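Exo-1,3/1,4-beta-glucanase (Pseudoalteromonas sp., PDB 3UT0) probably hydrolyses beta-1,3- and beta-1,4-glucosidic links in glucans, as a calcium-binding enzyme of glycoside hydrolase family 3. Local coordinates at residues Thr223-Asp228 with Val679-Gln684; Asn231-Glu236 with Ser264-Arg269; Gly663-Ser668 with Leu675-Asn680; Met721-Ala726 with Gln788-Ala793; Leu733-Ser738 with Ile765-Asp770. All blocks are in the same frame, centred on the assembly; numbering follows the deposited sequence.

Interaction 1: residues Thr223-Asp228 with Val679-Gln684; sequences TERGVD and VNLSYQ
Val227 presses its two methyl groups against the backbone of Leu681 and Ser682, where a loop of the N-terminal, TIM-barrel-type domain meets a loop of the C-terminal galactose-binding-like domain. CG2 comes up to the carbonyl oxygen of Leu681 (3.4 Å), while CG1, anti to the backbone N (chi1 172°), lies near Ser682 O and reaches Asn680 CB at 4.0 Å. This is the tight, buried part of the contact. Beside it, Gln684 folds back at chi2 (-54°) and gives one amide proton to the main chain: its NE2 bonds to Asp228 O at 3.0 Å, nearly straight at the hydrogen, with the oxygen close to the amide plane of Gln684 but the donor tilted from the carbonyl plane. Asn680 lies alongside, its amide held by Glu685 N and Arg229 O. Within the first loop Thr223 OG1 donates to Val227 O (2.6 Å) from above the carbonyl plane, closing the loop from Thr223 to Val227.

The other flank is looser and partly open to solvent. There Arg225, bent at chi3, brings NH2 to 2.7 Å from Leu681 O, which lies at the edge of the guanidinium group, and to 3.8 Å from Leu681 CD1.

The loop 223-228 follows strand 211-217 of the barrel and leads into strand 231-232, with Asp228 OD1 bonded to Trp171 NE1. The loop 679-684 links strands 674-679 and 687-692, and Leu681 rests on Lys720 of strand 716-723 and Ala795 of strand 790-800.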
# COMPACT_ATOMS: atom_id res chain seq x y z
N THR A 223 -4.07 -2.45 9.44
CA THR A 223 -5.50 -2.23 9.27
C THR A 223 -6.24 -3.49 9.71
O THR A 223 -5.72 -4.60 9.63
CB THR A 223 -5.90 -1.86 7.85
OG1 THR A 223 -5.62 -2.96 6.96
CG2 THR A 223 -5.19 -0.60 7.40
N GLU A 224 -7.48 -3.28 10.15
CA GLU A 224 -8.30 -4.37 10.66
C GLU A 224 -8.56 -5.38 9.52
O GLU A 224 -8.94 -4.98 8.41
CB GLU A 224 -9.60 -3.81 11.24
CG GLU A 224 -10.36 -4.65 12.20
CD GLU A 224 -9.56 -4.83 13.48
OE1 GLU A 224 -8.66 -3.99 13.73
OE2 GLU A 224 -9.83 -5.77 14.25
N ARG A 225 -8.30 -6.65 9.80
CA ARG A 225 -8.40 -7.78 8.84
C ARG A 225 -7.51 -7.59 7.58
O ARG A 225 -7.75 -8.23 6.55
CB ARG A 225 -9.83 -8.12 8.41
CG ARG A 225 -10.76 -8.63 9.52
CD ARG A 225 -12.14 -8.94 8.95
NE ARG A 225 -12.88 -7.76 8.56
CZ ARG A 225 -13.12 -7.48 7.28
NH1 ARG A 225 -12.67 -8.29 6.33
NH2 ARG A 225 -13.80 -6.40 6.94
N GLY A 226 -6.55 -6.68 7.65
CA GLY A 226 -5.66 -6.44 6.53
C GLY A 226 -6.31 -5.81 5.31
O GLY A 226 -5.87 -6.02 4.18
N VAL A 227 -7.42 -5.13 5.53
CA VAL A 227 -8.11 -4.47 4.44
C VAL A 227 -7.26 -3.28 3.96
O VAL A 227 -6.82 -2.45 4.76
CB VAL A 227 -9.50 -3.98 4.88
CG1 VAL A 227 -10.15 -3.13 3.80
CG2 VAL A 227 -10.39 -5.19 5.24
N ASP A 228 -7.02 -3.22 2.67
CA ASP A 228 -6.20 -2.16 2.09
C ASP A 228 -6.88 -0.80 2.25
O ASP A 228 -8.08 -0.66 1.95
CB ASP A 228 -5.92 -2.47 0.62
CG ASP A 228 -4.94 -1.48 0.01
OD1 ASP A 228 -3.90 -1.24 0.66
OD2 ASP A 228 -5.17 -1.03 -1.13
N VAL A 679 -15.37 5.02 3.43
CA VAL A 679 -14.47 4.15 4.16
C VAL A 679 -14.54 2.72 3.62
O VAL A 679 -15.36 2.42 2.76
CB VAL A 679 -14.76 4.14 5.69
CG1 VAL A 679 -14.56 5.52 6.28
CG2 VAL A 679 -16.17 3.63 5.97
N ASN A 680 -13.67 1.86 4.13
CA ASN A 680 -13.52 0.52 3.60
C ASN A 680 -13.79 -0.54 4.66
O ASN A 680 -12.95 -0.78 5.53
CB ASN A 680 -12.11 0.31 3.03
CG ASN A 680 -11.75 1.32 1.95
OD1 ASN A 680 -12.56 1.62 1.08
ND2 ASN A 680 -10.54 1.84 2.02
N LEU A 681 -14.95 -1.19 4.59
CA LEU A 681 -15.23 -2.33 5.46
C LEU A 681 -14.54 -3.59 4.92
O LEU A 681 -13.64 -4.12 5.55
CB LEU A 681 -16.75 -2.54 5.60
CG LEU A 681 -17.22 -3.66 6.52
CD1 LEU A 681 -16.39 -3.72 7.79
CD2 LEU A 681 -18.65 -3.40 6.87
N SER A 682 -14.98 -4.06 3.76
CA SER A 682 -14.35 -5.21 3.13
C SER A 682 -13.79 -4.82 1.77
O SER A 682 -12.60 -5.00 1.49
CB SER A 682 -15.36 -6.36 2.97
OG SER A 682 -14.83 -7.35 2.10
N TYR A 683 -14.65 -4.27 0.93
CA TYR A 683 -14.25 -3.78 -0.38
C TYR A 683 -13.82 -2.31 -0.27
O TYR A 683 -13.88 -1.72 0.80
CB TYR A 683 -15.41 -3.88 -1.37
CG TYR A 683 -15.97 -5.28 -1.54
CD1 TYR A 683 -15.57 -6.08 -2.60
CD2 TYR A 683 -16.90 -5.80 -0.65
CE1 TYR A 683 -16.07 -7.35 -2.77
CE2 TYR A 683 -17.40 -7.08 -0.80
CZ TYR A 683 -16.99 -7.85 -1.87
OH TYR A 683 -17.48 -9.12 -2.05
N GLN A 684 -13.41 -1.72 -1.38
CA GLN A 684 -13.10 -0.31 -1.38
C GLN A 684 -14.38 0.52 -1.46
O GLN A 684 -15.20 0.32 -2.34
CB GLN A 684 -12.17 0.06 -2.55
CG GLN A 684 -10.78 -0.55 -2.47
CD GLN A 684 -10.07 -0.24 -1.16
OE1 GLN A 684 -9.72 0.90 -0.88
NE2 GLN A 684 -9.84 -1.27 -0.36

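Interaction 2: residues Asn231-Glu236 with Ser264-Arg269; sequences NTLIDE and SWNGKR
Asn231 OD1 takes two protons from 264-269: Ser264 OG donates to it at 2.6 Å, well above the carbonyl plane, and Gly267 N reaches it at 2.9 Å. With CG anti to its own backbone N (chi1 -166°), the amide of Asn231 swings across to the turn. Were the residue an alanine, Gly267 N and Ser264 OG would probably lose this shared acceptor and the turn its side-chain tie to the strand. The main chains pair in parallel: Thr232 N donates to Ser264 O (2.8 Å) and Asn266 N to Thr232 O (3.0 Å). Residues 265-268 form a type I' turn, so strands 264-265 and 268-269 make a tight beta hairpin whose first strand lies beside 231-232 in a small three-stranded mixed sheet.

Past the strand the asparagine of the turn continues the pairing with its side chain. Ile234 N sends its proton to Asn266 OD1 (3.1 Å), in the carbonyl plane and on a lone pair. Ile234 O is gripped twice, by Asn266 ND2 (3.0 Å) and Trp265 NE1 (2.9 Å), which come from opposite faces of its carbonyl plane. The same ND2 overhangs one face of the indole near its rim. Further along the ring, CZ2 packs on Glu236 CA at 3.8 Å. Glu236 OE2 turns elsewhere, to His275 and Trp9, and Thr232 OG1 bonds to Gly219 O.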
# COMPACT_ATOMS: atom_id res chain seq x y z
N ASN A 231 -8.81 0.56 8.36
CA ASN A 231 -8.78 1.25 9.64
C ASN A 231 -7.79 0.61 10.60
O ASN A 231 -7.83 -0.60 10.80
CB ASN A 231 -10.16 1.27 10.26
CG ASN A 231 -10.27 2.24 11.42
OD1 ASN A 231 -9.48 3.19 11.52
ND2 ASN A 231 -11.18 1.97 12.34
N THR A 232 -6.83 1.37 11.08
CA THR A 232 -5.86 0.83 12.01
C THR A 232 -6.27 1.09 13.44
O THR A 232 -6.19 2.22 13.91
CB THR A 232 -4.47 1.42 11.74
OG1 THR A 232 -4.09 1.07 10.42
CG2 THR A 232 -3.47 0.91 12.75
N LEU A 233 -6.62 0.03 14.16
CA LEU A 233 -7.18 0.19 15.50
C LEU A 233 -6.14 -0.16 16.54
O LEU A 233 -5.86 -1.32 16.80
CB LEU A 233 -8.37 -0.74 15.68
CG LEU A 233 -9.73 -0.06 15.63
CD1 LEU A 233 -10.86 -1.08 15.69
CD2 LEU A 233 -9.83 0.94 16.76
N ILE A 234 -5.50 0.87 17.08
CA ILE A 234 -4.41 0.67 18.02
C ILE A 234 -4.14 1.97 18.79
O ILE A 234 -4.44 3.05 18.31
CB ILE A 234 -3.12 0.24 17.26
CG1 ILE A 234 -2.13 -0.45 18.21
CG2 ILE A 234 -2.50 1.42 16.47
CD1 ILE A 234 -0.97 -1.08 17.47
N ASP A 235 -3.66 1.87 20.03
CA ASP A 235 -3.34 3.10 20.77
C ASP A 235 -2.06 3.73 20.21
O ASP A 235 -1.34 3.11 19.43
CB ASP A 235 -3.22 2.91 22.28
CG ASP A 235 -2.14 1.94 22.67
OD1 ASP A 235 -2.11 1.55 23.85
OD2 ASP A 235 -1.45 1.39 21.79
N GLU A 236 -1.78 4.96 20.62
CA GLU A 236 -0.66 5.71 20.08
C GLU A 236 0.68 5.08 20.40
O GLU A 236 1.57 5.06 19.54
CB GLU A 236 -0.71 7.17 20.57
CG GLU A 236 0.25 8.12 19.86
CD GLU A 236 0.06 9.58 20.26
OE1 GLU A 236 -0.91 9.89 20.98
OE2 GLU A 236 0.91 10.42 19.88
N SER A 264 -6.83 4.86 7.81
CA SER A 264 -7.25 5.70 8.90
C SER A 264 -6.62 5.15 10.16
O SER A 264 -6.21 3.99 10.20
CB SER A 264 -8.78 5.73 9.03
OG SER A 264 -9.34 4.43 9.20
N TRP A 265 -6.53 5.99 11.17
CA TRP A 265 -6.11 5.57 12.49
C TRP A 265 -7.25 5.84 13.45
O TRP A 265 -7.69 6.98 13.58
CB TRP A 265 -4.85 6.33 12.94
CG TRP A 265 -4.43 6.04 14.33
CD1 TRP A 265 -4.32 4.81 14.90
CD2 TRP A 265 -4.04 6.99 15.33
NE1 TRP A 265 -3.90 4.93 16.20
CE2 TRP A 265 -3.73 6.26 16.49
CE3 TRP A 265 -3.95 8.38 15.37
CZ2 TRP A 265 -3.30 6.87 17.68
CZ3 TRP A 265 -3.54 8.99 16.54
CH2 TRP A 265 -3.23 8.23 17.68
N ASN A 266 -7.75 4.78 14.06
CA ASN A 266 -8.89 4.82 14.97
C ASN A 266 -10.01 5.67 14.38
O ASN A 266 -10.56 6.55 15.03
CB ASN A 266 -8.46 5.35 16.34
CG ASN A 266 -7.45 4.43 17.03
OD1 ASN A 266 -7.41 3.23 16.78
ND2 ASN A 266 -6.63 5.00 17.91
N GLY A 267 -10.30 5.45 13.11
CA GLY A 267 -11.42 6.08 12.41
C GLY A 267 -11.09 7.37 11.67
O GLY A 267 -11.86 7.78 10.79
N LYS A 268 -9.90 7.93 11.86
CA LYS A 268 -9.59 9.19 11.16
C LYS A 268 -8.45 9.03 10.17
O LYS A 268 -7.39 8.49 10.49
CB LYS A 268 -9.23 10.30 12.16
CG LYS A 268 -8.79 11.60 11.43
CD LYS A 268 -7.97 12.52 12.31
CE LYS A 268 -8.78 13.75 12.73
NZ LYS A 268 -9.75 13.50 13.81
N ARG A 269 -8.71 9.48 8.95
CA ARG A 269 -7.73 9.42 7.89
C ARG A 269 -6.43 10.15 8.28
O ARG A 269 -6.46 11.31 8.72
CB ARG A 269 -8.27 10.03 6.61
CG ARG A 269 -9.42 9.28 5.94
CD ARG A 269 -8.93 8.05 5.21
NE ARG A 269 -10.03 7.33 4.59
CZ ARG A 269 -10.00 6.05 4.22
NH1 ARG A 269 -8.94 5.29 4.48
NH2 ARG A 269 -11.07 5.50 3.66

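Interaction 3: residues Gly663-Ser668 with Leu675-Asn680; sequences GASATS and LMQSVN
Ala666 and Met676 exchange two backbone hydrogen bonds: Met676 N donates to Ala666 O at 2.8 Å, and Ala666 N returns one to Met676 O at 3.1 Å. They form the hydrogen-bonded pair of an antiparallel beta hairpin, strands 666-667 and 674-679, at the border of the galactose-binding-like domain. Toward Gly663 the register holds but the ladder of hydrogen bonds stops, and Ser665 CA lies close to Met676 O (3.2 Å).

Gln677 curls back at chi2 (-66°), and its OE1 accepts the proton of Ser678 N at 3.0 Å. Its NE2 donates to Lys299 O and Val301 O, tying the hairpin to the family 3 N-terminal domain, while Ser665 CB packs on the amide. A leucine in its place would probably leave those two carbonyls without this donor and Ser678 N without its acceptor.

Packing differs on the two faces. Met676 extends to SD, then bends at chi3 so that CE sits 3.9 Å from Ala666 CB and near Gly663 O, with Trp649 and Leu651 also packing on Met676. On the face of Thr667 and Leu675 the two side chains lie side by side, pointing the same way, and Thr667 CG2 touches Leu675 CD2 at 3.7 Å.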
# COMPACT_ATOMS: atom_id res chain seq x y z
N GLY A 663 -23.00 10.43 -3.83
CA GLY A 663 -21.64 10.03 -4.16
C GLY A 663 -20.82 9.43 -3.04
O GLY A 663 -21.36 8.88 -2.08
N ALA A 664 -19.50 9.55 -3.17
CA ALA A 664 -18.55 9.00 -2.21
C ALA A 664 -18.34 9.94 -1.03
O ALA A 664 -17.85 9.52 0.01
CB ALA A 664 -17.22 8.69 -2.89
N SER A 665 -18.71 11.20 -1.20
CA SER A 665 -18.46 12.20 -0.16
C SER A 665 -19.30 13.45 -0.37
O SER A 665 -19.77 13.71 -1.47
CB SER A 665 -16.97 12.60 -0.13
OG SER A 665 -16.64 13.44 -1.22
N ALA A 666 -19.43 14.24 0.69
CA ALA A 666 -20.28 15.42 0.69
C ALA A 666 -20.23 16.11 2.03
O ALA A 666 -19.65 15.59 2.97
CB ALA A 666 -21.73 15.06 0.38
N THR A 667 -20.82 17.29 2.10
CA THR A 667 -20.94 18.02 3.35
C THR A 667 -22.34 18.57 3.43
O THR A 667 -23.09 18.57 2.44
CB THR A 667 -19.99 19.23 3.41
OG1 THR A 667 -20.51 20.26 2.56
CG2 THR A 667 -18.59 18.87 2.95
N SER A 668 -22.71 19.06 4.60
CA SER A 668 -23.97 19.78 4.73
C SER A 668 -23.84 21.13 4.05
O SER A 668 -22.78 21.46 3.51
CB SER A 668 -24.36 19.94 6.19
OG SER A 668 -23.28 20.49 6.94
N LEU A 675 -19.98 16.12 7.81
CA LEU A 675 -19.13 15.74 6.69
C LEU A 675 -19.26 14.26 6.41
O LEU A 675 -19.26 13.45 7.33
CB LEU A 675 -17.67 16.07 7.01
CG LEU A 675 -17.42 17.47 7.56
CD1 LEU A 675 -15.94 17.69 7.86
CD2 LEU A 675 -17.93 18.51 6.56
N MET A 676 -19.35 13.90 5.13
CA MET A 676 -19.45 12.50 4.74
C MET A 676 -18.26 12.13 3.88
O MET A 676 -17.92 12.84 2.95
CB MET A 676 -20.75 12.23 3.95
CG MET A 676 -20.81 10.81 3.36
SD MET A 676 -22.33 10.40 2.43
CE MET A 676 -21.93 11.15 0.85
N GLN A 677 -17.66 10.99 4.20
CA GLN A 677 -16.60 10.44 3.38
C GLN A 677 -16.84 8.98 3.10
O GLN A 677 -17.82 8.41 3.57
CB GLN A 677 -15.24 10.63 4.06
CG GLN A 677 -14.48 11.84 3.56
CD GLN A 677 -14.06 11.71 2.11
OE1 GLN A 677 -14.11 10.62 1.53
NE2 GLN A 677 -13.66 12.82 1.52
N SER A 678 -15.95 8.36 2.32
CA SER A 678 -16.05 6.93 2.10
C SER A 678 -15.00 6.19 2.92
O SER A 678 -13.88 6.68 3.10
CB SER A 678 -15.92 6.60 0.61
OG SER A 678 -14.64 6.97 0.13
N VAL A 679 -15.37 5.02 3.43
CA VAL A 679 -14.47 4.15 4.16
C VAL A 679 -14.54 2.72 3.62
O VAL A 679 -15.36 2.42 2.76
CB VAL A 679 -14.76 4.14 5.69
CG1 VAL A 679 -14.56 5.52 6.28
CG2 VAL A 679 -16.17 3.63 5.97
N ASN A 680 -13.67 1.86 4.13
CA ASN A 680 -13.52 0.52 3.60
C ASN A 680 -13.79 -0.54 4.66
O ASN A 680 -12.95 -0.78 5.53
CB ASN A 680 -12.11 0.31 3.03
CG ASN A 680 -11.75 1.32 1.95
OD1 ASN A 680 -12.56 1.62 1.08
ND2 ASN A 680 -10.54 1.84 2.02

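Interaction 4: residues Met721-Ala726 with Gln788-Ala793; sequences MRIDKA and QNLSLA
Arg722 and Ala793 are joined by backbone hydrogen bonds in both directions: Arg722 N to Ala793 O at 2.9 Å and Ala793 N to Arg722 O at 2.8 Å. Next along the ladder Ser791 O accepts two protons, from Asp724 N (2.7 Å, bent, 135° at the hydrogen) and from Lys725 N (3.2 Å, straighter at 166°). Ser791 N answers Lys725 O with a weak bond.

Charge and water come next. Arg722 bends at chi3, and its NE forms a salt bridge with Asp724 OD1 at 2.9 Å, though the hydrogen bond itself is weak. NH2 of the same guanidinium approaches Ala793 CB. A water donates to both Asp724 OD2 and Leu792 O, bridging the strands.

Apolar contacts gather about Ile723 and Leu792. Met721 SD meets Leu792 CD2 at 4.2 Å, and Ile723 CG2 meets Leu790 CD1. Trp692 and Phe690 of the adjacent strand 687-692 flank Leu792, and Ile785 of the facing sheet touches Met721 and Leu790.

The doubled residues Asp724 and Lys725 opposite Ser791 make a classic beta bulge, which shifts the register by one where strand 716-723 runs beside strand 790-800 in the galactose-binding-like beta-sandwich.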
# COMPACT_ATOMS: atom_id res chain seq x y z
N MET A 721 -22.30 -0.76 11.84
CA MET A 721 -21.93 0.55 12.35
C MET A 721 -20.63 0.47 13.16
O MET A 721 -20.38 -0.49 13.89
CB MET A 721 -23.07 1.16 13.19
CG MET A 721 -22.69 2.44 13.96
SD MET A 721 -24.02 3.14 14.94
CE MET A 721 -25.19 3.60 13.67
N ARG A 722 -19.78 1.47 12.97
CA ARG A 722 -18.58 1.63 13.77
C ARG A 722 -18.67 3.01 14.40
O ARG A 722 -18.94 3.98 13.72
CB ARG A 722 -17.34 1.53 12.87
CG ARG A 722 -16.00 1.77 13.57
CD ARG A 722 -14.82 1.62 12.61
NE ARG A 722 -14.68 2.77 11.72
CZ ARG A 722 -14.11 2.72 10.52
NH1 ARG A 722 -13.63 1.58 10.06
NH2 ARG A 722 -14.01 3.82 9.80
N ILE A 723 -18.47 3.09 15.71
CA ILE A 723 -18.47 4.40 16.36
C ILE A 723 -17.04 4.72 16.76
O ILE A 723 -16.50 4.11 17.69
CB ILE A 723 -19.41 4.43 17.58
CG1 ILE A 723 -20.85 4.14 17.15
CG2 ILE A 723 -19.35 5.78 18.28
CD1 ILE A 723 -21.86 4.28 18.27
N ASP A 724 -16.42 5.67 16.06
CA ASP A 724 -15.02 5.98 16.30
C ASP A 724 -14.90 6.75 17.60
O ASP A 724 -14.05 6.44 18.44
CB ASP A 724 -14.43 6.77 15.12
CG ASP A 724 -14.61 6.06 13.78
OD1 ASP A 724 -14.21 4.87 13.68
OD2 ASP A 724 -15.16 6.67 12.84
N LYS A 725 -15.77 7.73 17.77
CA LYS A 725 -15.81 8.55 18.98
C LYS A 725 -17.25 8.69 19.46
O LYS A 725 -18.09 9.23 18.74
CB LYS A 725 -15.22 9.95 18.73
CG LYS A 725 -13.75 9.96 18.34
CD LYS A 725 -13.17 11.37 18.37
CE LYS A 725 -13.15 11.94 19.78
NZ LYS A 725 -12.43 13.25 19.84
N ALA A 726 -17.51 8.21 20.67
CA ALA A 726 -18.85 8.30 21.26
C ALA A 726 -19.30 9.74 21.42
O ALA A 726 -18.52 10.60 21.80
CB ALA A 726 -18.88 7.60 22.59
N GLN A 788 -24.58 16.53 17.94
CA GLN A 788 -23.76 17.74 17.86
C GLN A 788 -22.28 17.38 17.71
O GLN A 788 -21.46 18.22 17.35
CB GLN A 788 -23.90 18.56 19.15
CG GLN A 788 -25.31 18.67 19.67
CD GLN A 788 -25.36 19.39 21.01
OE1 GLN A 788 -24.54 20.27 21.28
NE2 GLN A 788 -26.32 19.01 21.85
N ASN A 789 -21.95 16.13 17.99
CA ASN A 789 -20.57 15.71 18.14
C ASN A 789 -20.46 14.20 18.14
O ASN A 789 -20.75 13.55 19.14
CB ASN A 789 -20.00 16.29 19.43
CG ASN A 789 -18.52 16.08 19.54
OD1 ASN A 789 -18.05 15.15 20.19
ND2 ASN A 789 -17.76 16.96 18.91
N LEU A 790 -20.04 13.65 17.01
CA LEU A 790 -20.10 12.21 16.83
C LEU A 790 -19.22 11.83 15.66
O LEU A 790 -19.04 12.62 14.73
CB LEU A 790 -21.56 11.78 16.58
CG LEU A 790 -21.77 10.34 16.12
CD1 LEU A 790 -21.35 9.37 17.21
CD2 LEU A 790 -23.24 10.09 15.66
N SER A 791 -18.66 10.63 15.71
CA SER A 791 -17.87 10.13 14.60
C SER A 791 -18.07 8.65 14.39
O SER A 791 -17.77 7.83 15.26
CB SER A 791 -16.38 10.45 14.80
OG SER A 791 -16.23 11.84 15.01
N LEU A 792 -18.55 8.29 13.21
CA LEU A 792 -18.92 6.91 12.98
C LEU A 792 -18.92 6.58 11.51
O LEU A 792 -18.79 7.47 10.66
CB LEU A 792 -20.30 6.62 13.60
CG LEU A 792 -21.51 7.47 13.22
CD1 LEU A 792 -21.93 7.26 11.76
CD2 LEU A 792 -22.64 7.06 14.12
N ALA A 793 -19.10 5.31 11.21
CA ALA A 793 -19.21 4.87 9.84
C ALA A 793 -20.33 3.86 9.75
O ALA A 793 -20.56 3.11 10.69
CB ALA A 793 -17.89 4.27 9.34
O HOH W 1 -15.91 8.52 10.37
O HOH W 2 -17.49 12.47 19.19

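Interaction 5: residues Leu733-Ser738 with Ile765-Asp770; sequences LQVMCS and IPLHCD
Ile765 reaches its end methyl to both Leu733 and Val735, and its atoms can be followed outward one by one. CB leaves the strand toward 733-738. From it CG2, anti to the backbone N, touches Val735 CG2 at 4.2 Å. The other branch begins with CG1, set beside the backbone N (chi1 -49°), a spacer that carries the chain in an extended line to CD1. This end methyl does most of the touching: it lies 4.0 Å from Val735 CG2 and 4.1 Å from Leu733 CD2. Leu733 and Ile765 thus meet tip to tip, whereas the valine crosses the isoleucine at a slant.

The second cluster gathers on Leu767, whose CD2 packs against Val735 CG1 at 3.7 Å and Met736 CG at 3.9 Å. Val735 serves both clusters, one methyl to each, and its side chain stands about at a right angle to that of Leu767. Met736 comes in where the chain turns a corner, with positive backbone angles (phi 57°), and folds at chi2. No hydrogen bond links the two segments; the contact is apolar and buried.

It is the packing of two sheets face to face, as in a beta-sandwich. Strand 731-737 lies between 779-787 and 742-747 in one sheet, with the disulfide Cys737-Cys742 closing the latter link. Strand 760-766 belongs to the other, and just after it Cys769 is tied to Cys812. Strand 716-723 lines the same core: Leu717 touches Val735 and Leu767, and Leu719 touches Ile765.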
# COMPACT_ATOMS: atom_id res chain seq x y z
N LEU A 733 -30.75 7.92 17.12
CA LEU A 733 -30.90 7.04 15.96
C LEU A 733 -32.39 6.74 15.72
O LEU A 733 -33.00 5.99 16.47
CB LEU A 733 -30.11 5.75 16.20
CG LEU A 733 -30.44 4.50 15.39
CD1 LEU A 733 -30.24 4.76 13.94
CD2 LEU A 733 -29.59 3.32 15.85
N GLN A 734 -32.96 7.33 14.69
CA GLN A 734 -34.36 7.09 14.34
C GLN A 734 -34.47 6.19 13.12
O GLN A 734 -33.60 6.20 12.26
CB GLN A 734 -35.09 8.41 14.11
CG GLN A 734 -35.39 9.14 15.40
CD GLN A 734 -35.69 10.63 15.19
OE1 GLN A 734 -34.99 11.31 14.44
NE2 GLN A 734 -36.74 11.13 15.84
N VAL A 735 -35.52 5.38 13.06
CA VAL A 735 -35.67 4.42 11.98
C VAL A 735 -37.07 4.47 11.38
O VAL A 735 -38.06 4.48 12.12
CB VAL A 735 -35.35 2.98 12.46
CG1 VAL A 735 -35.58 1.98 11.35
CG2 VAL A 735 -33.91 2.91 12.93
N MET A 736 -37.14 4.52 10.05
CA MET A 736 -38.41 4.52 9.31
C MET A 736 -39.30 5.67 9.74
O MET A 736 -40.25 5.48 10.49
CB MET A 736 -39.16 3.20 9.49
CG MET A 736 -38.45 2.02 8.87
SD MET A 736 -38.10 2.32 7.13
CE MET A 736 -37.23 0.80 6.73
N CYS A 737 -39.00 6.86 9.23
CA CYS A 737 -39.69 8.08 9.62
C CYS A 737 -40.54 8.66 8.50
O CYS A 737 -40.36 8.31 7.33
CB CYS A 737 -38.67 9.12 10.10
SG CYS A 737 -37.56 8.54 11.41
N SER A 738 -41.45 9.56 8.85
CA SER A 738 -42.40 10.07 7.87
C SER A 738 -42.79 11.50 8.16
O SER A 738 -43.96 11.86 8.05
CB SER A 738 -43.67 9.20 7.90
OG SER A 738 -44.34 9.33 9.14
N ILE A 765 -32.52 -4.00 13.94
CA ILE A 765 -33.48 -3.11 14.57
C ILE A 765 -34.91 -3.50 14.19
O ILE A 765 -35.35 -3.21 13.07
CB ILE A 765 -33.20 -1.65 14.18
CG1 ILE A 765 -31.72 -1.33 14.35
CG2 ILE A 765 -34.06 -0.71 14.99
CD1 ILE A 765 -31.36 0.08 14.00
N PRO A 766 -35.62 -4.20 15.10
CA PRO A 766 -37.01 -4.59 14.84
C PRO A 766 -37.88 -3.37 14.56
O PRO A 766 -37.80 -2.38 15.29
CB PRO A 766 -37.42 -5.31 16.13
CG PRO A 766 -36.46 -4.83 17.17
CD PRO A 766 -35.17 -4.63 16.43
N LEU A 767 -38.68 -3.45 13.51
CA LEU A 767 -39.60 -2.37 13.16
C LEU A 767 -40.99 -2.43 13.79
O LEU A 767 -41.71 -1.44 13.86
CB LEU A 767 -39.75 -2.29 11.65
CG LEU A 767 -38.45 -2.29 10.85
CD1 LEU A 767 -38.75 -2.37 9.36
CD2 LEU A 767 -37.63 -1.06 11.18
N HIS A 768 -41.36 -3.61 14.28
CA HIS A 768 -42.73 -3.79 14.89
C HIS A 768 -42.61 -3.88 16.40
O HIS A 768 -42.25 -4.94 16.94
CB HIS A 768 -43.42 -5.04 14.31
CG HIS A 768 -44.77 -5.31 14.82
ND1 HIS A 768 -45.90 -5.24 13.96
CD2 HIS A 768 -45.19 -5.74 16.04
CE1 HIS A 768 -46.96 -5.55 14.63
NE2 HIS A 768 -46.54 -5.88 15.91
N CYS A 769 -42.92 -2.78 17.07
CA CYS A 769 -42.85 -2.70 18.52
C CYS A 769 -44.19 -2.28 19.11
O CYS A 769 -45.16 -2.04 18.39
CB CYS A 769 -41.77 -1.72 18.96
SG CYS A 769 -40.13 -2.18 18.41
N ASP A 770 -44.25 -2.21 20.44
CA ASP A 770 -45.44 -1.70 21.11
C ASP A 770 -45.58 -0.21 20.84
O ASP A 770 -44.59 0.50 20.68
CB ASP A 770 -45.39 -2.00 22.62
CG ASP A 770 -45.44 -3.49 22.92
OD1 ASP A 770 -45.82 -4.27 22.02
OD2 ASP A 770 -45.10 -3.89 24.06

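How the interactions relate
Interaction 1 bridges the N-terminal and galactose-binding-like domains, and interaction 2 adjoins it on the N-terminal side, where Glu224 N meets Asn231 O at 2.8 Å, probably as a hydrogen bond. Interaction 3 shares Val679 and Asn680 with interaction 1 and receives Arg269 NH2 of interaction 2 at Ser678 O (3.1 Å). Interaction 4 touches interactions 1 and 3 through Val679 CG2 and Ala793 CB (3.8 Å), and interaction 2 through Gly267 CA and Asp724 OD1 (3.3 Å). Interaction 5 lies farther out, between the two sheets of the sandwich, with nearest atoms about 5 Å from interaction 4. A bound calcium ion lies about 13 Å from the side chain of Arg225 and about 14 Å from that of Ile234.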